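PDB 1VQS: hypothetical protein AGR_L_1239 from Agrobacterium tumefaciens str. C58, which is of unknown function but belongs to the NIPSNAP family and adopts a ferredoxin-like fold of the dimeric alpha/beta-barrel clan. Local coordinates for residues Y15-Y20 against E103-K108. Sequence-based numbering, arbitrary orientation.
Sequences YEIRTY and ENKIMK
E103 forms a hydrogen-bonded pair with T19: T19 N donates to E103 O (2.9 Å), and E103 N to T19 O. N104 sits opposite R18 in a non-hydrogen-bonded pair. Its CG lies between backbone N and carbonyl carbon (chi1 60°), and ND2 donates a nearly straight hydrogen bond to E16 OE2 (2.9 Å). The same amide hydrogen-bonds E56 and G58 of a third subunit. R18 NH1 also donates to E16 OE2, at 2.8 Å, as a salt bridge. The two donors reach OE2 from opposite sides of the carboxylate plane, each well out of it. R18 NE donates a hydrogen bond to Y20 OH, and with the NH1 bond this holds the guanidinium's orientation. R75 of helix 72-84 pairs with E16 OE1.

K105 exchanges backbone bonds with I17, their side chains running alongside. K105 NZ forms a salt bridge with E62 of a second subunit. The two segments join strands 14-22 and 99-109 of the ferredoxin-like sheet, the latter an edge strand within this chain. From I106 onward it also pairs with the second subunit, continuing the sheet. I106 CD1 packs on E16 CB at 3.8 Å. M107, a selenomethionine, shares two backbone bonds with Y15. Its side chain crosses I17 obliquely, SE 3.8 Å from I17 CD1.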
loop_
_atom_site.group_PDB
_atom_site.type_symbol
_atom_site.label_atom_id
_atom_site.label_comp_id
_atom_site.label_asym_id
_atom_site.label_seq_id
_atom_site.Cartn_x
_atom_site.Cartn_y
_atom_site.Cartn_z
ATOM N N TYR B 15 15.565 19.340 1.056
ATOM C CA TYR B 15 14.947 19.015 -0.223
ATOM C C TYR B 15 13.538 18.523 0.014
ATOM O O TYR B 15 13.339 17.521 0.713
ATOM C CB TYR B 15 15.806 17.982 -0.974
ATOM C CG TYR B 15 17.055 18.642 -1.477
ATOM C CD1 TYR B 15 18.160 18.809 -0.656
ATOM C CD2 TYR B 15 17.105 19.187 -2.761
ATOM C CE1 TYR B 15 19.272 19.487 -1.108
ATOM C CE2 TYR B 15 18.234 19.826 -3.242
ATOM C CZ TYR B 15 19.315 19.995 -2.394
ATOM O OH TYR B 15 20.432 20.672 -2.867
ATOM N N GLU B 16 12.567 19.200 -0.582
ATOM C CA GLU B 16 11.194 18.745 -0.543
ATOM C C GLU B 16 10.884 18.041 -1.830
ATOM O O GLU B 16 11.073 18.595 -2.907
ATOM C CB GLU B 16 10.224 19.896 -0.407
ATOM C CG GLU B 16 8.776 19.410 -0.300
ATOM C CD GLU B 16 7.758 20.534 -0.195
ATOM O OE1 GLU B 16 8.166 21.724 -0.200
ATOM O OE2 GLU B 16 6.524 20.242 -0.090
ATOM N N ILE B 17 10.420 16.799 -1.731
ATOM C CA ILE B 17 10.023 16.034 -2.905
ATOM C C ILE B 17 8.512 15.875 -2.842
ATOM O O ILE B 17 7.980 15.339 -1.873
ATOM C CB ILE B 17 10.702 14.660 -2.920
ATOM C CG1 ILE B 17 12.232 14.826 -2.909
ATOM C CG2 ILE B 17 10.212 13.823 -4.140
ATOM C CD1 ILE B 17 12.989 13.492 -2.986
ATOM N N ARG B 18 7.839 16.410 -3.866
ATOM C CA ARG B 18 6.374 16.388 -3.988
ATOM C C ARG B 18 6.009 15.414 -5.101
ATOM O O ARG B 18 6.513 15.546 -6.212
ATOM C CB ARG B 18 5.856 17.791 -4.303
ATOM C CG ARG B 18 6.175 18.788 -3.228
ATOM C CD ARG B 18 5.607 20.153 -3.474
ATOM N NE ARG B 18 4.148 20.186 -3.443
ATOM C CZ ARG B 18 3.397 20.396 -2.363
ATOM N NH1 ARG B 18 3.923 20.516 -1.164
ATOM N NH2 ARG B 18 2.080 20.449 -2.481
ATOM N N THR B 19 5.129 14.461 -4.809
ATOM C CA THR B 19 4.792 13.409 -5.737
ATOM C C THR B 19 3.278 13.425 -5.893
ATOM O O THR B 19 2.538 13.310 -4.909
ATOM C CB THR B 19 5.267 12.024 -5.219
ATOM O OG1 THR B 19 6.691 12.053 -5.013
ATOM C CG2 THR B 19 4.923 10.955 -6.236
ATOM N N TYR B 20 2.816 13.554 -7.144
ATOM C CA TYR B 20 1.372 13.601 -7.473
ATOM C C TYR B 20 1.040 12.449 -8.386
ATOM O O TYR B 20 1.773 12.198 -9.365
ATOM C CB TYR B 20 0.973 14.893 -8.211
ATOM C CG TYR B 20 1.353 16.199 -7.562
ATOM C CD1 TYR B 20 1.505 16.290 -6.201
ATOM C CD2 TYR B 20 1.482 17.377 -8.314
ATOM C CE1 TYR B 20 1.826 17.491 -5.583
ATOM C CE2 TYR B 20 1.800 18.582 -7.696
ATOM C CZ TYR B 20 1.957 18.617 -6.321
ATOM O OH TYR B 20 2.307 19.787 -5.644
ATOM N N GLU B 103 1.506 13.620 -2.130
ATOM C CA GLU B 103 2.275 13.550 -0.895
ATOM C C GLU B 103 3.551 14.360 -1.030
ATOM O O GLU B 103 3.992 14.645 -2.147
ATOM C CB GLU B 103 2.599 12.126 -0.519
ATOM C CG GLU B 103 3.544 11.374 -1.398
ATOM C CD GLU B 103 3.827 9.966 -0.804
ATOM O OE1 GLU B 103 2.949 9.101 -0.917
ATOM O OE2 GLU B 103 4.907 9.775 -0.185
ATOM N N ASN B 104 4.112 14.762 0.120
ATOM C CA ASN B 104 5.421 15.373 0.147
ATOM C C ASN B 104 6.262 14.789 1.260
ATOM O O ASN B 104 5.740 14.198 2.200
ATOM C CB ASN B 104 5.344 16.907 0.217
ATOM C CG ASN B 104 4.635 17.447 1.443
ATOM O OD1 ASN B 104 3.861 16.756 2.102
ATOM N ND2 ASN B 104 4.908 18.727 1.756
ATOM N N LYS B 105 7.551 14.978 1.126
ATOM C CA LYS B 105 8.514 14.552 2.149
ATOM C C LYS B 105 9.671 15.524 2.107
ATOM O O LYS B 105 9.956 16.150 1.074
ATOM C CB LYS B 105 9.004 13.098 1.929
ATOM C CG LYS B 105 9.590 12.785 0.575
ATOM C CD LYS B 105 9.770 11.275 0.371
ATOM C CE LYS B 105 10.347 10.916 -0.982
ATOM N NZ LYS B 105 10.282 9.399 -1.160
ATOM N N ILE B 106 10.320 15.660 3.261
ATOM C CA ILE B 106 11.558 16.431 3.407
ATOM C C ILE B 106 12.730 15.473 3.600
ATOM O O ILE B 106 12.671 14.604 4.450
ATOM C CB ILE B 106 11.499 17.410 4.588
ATOM C CG1 ILE B 106 10.335 18.394 4.392
ATOM C CG2 ILE B 106 12.860 18.124 4.803
ATOM C CD1 ILE B 106 10.513 19.403 3.309
HETATM N N MSE B 107 13.784 15.650 2.798
HETATM C CA MSE B 107 14.973 14.832 2.864
HETATM C C MSE B 107 16.207 15.746 2.962
HETATM O O MSE B 107 16.140 16.949 2.636
HETATM C CB MSE B 107 14.975 13.850 1.663
HETATM C CG MSE B 107 13.624 12.897 1.544
HETATM SE SE MSE B 107 13.981 11.669 0.226
HETATM C CE MSE B 107 14.989 10.437 1.239
ATOM N N LYS B 108 17.297 15.193 3.474
ATOM C CA LYS B 108 18.561 15.906 3.597
ATOM C C LYS B 108 19.534 15.272 2.629
ATOM O O LYS B 108 19.413 14.098 2.316
ATOM C CB LYS B 108 19.115 15.782 5.010
ATOM C CG LYS B 108 18.374 16.562 6.067
ATOM C CD LYS B 108 19.239 16.594 7.331
ATOM C CE LYS B 108 18.517 17.216 8.487
ATOM N NZ LYS B 108 19.399 17.194 9.677
#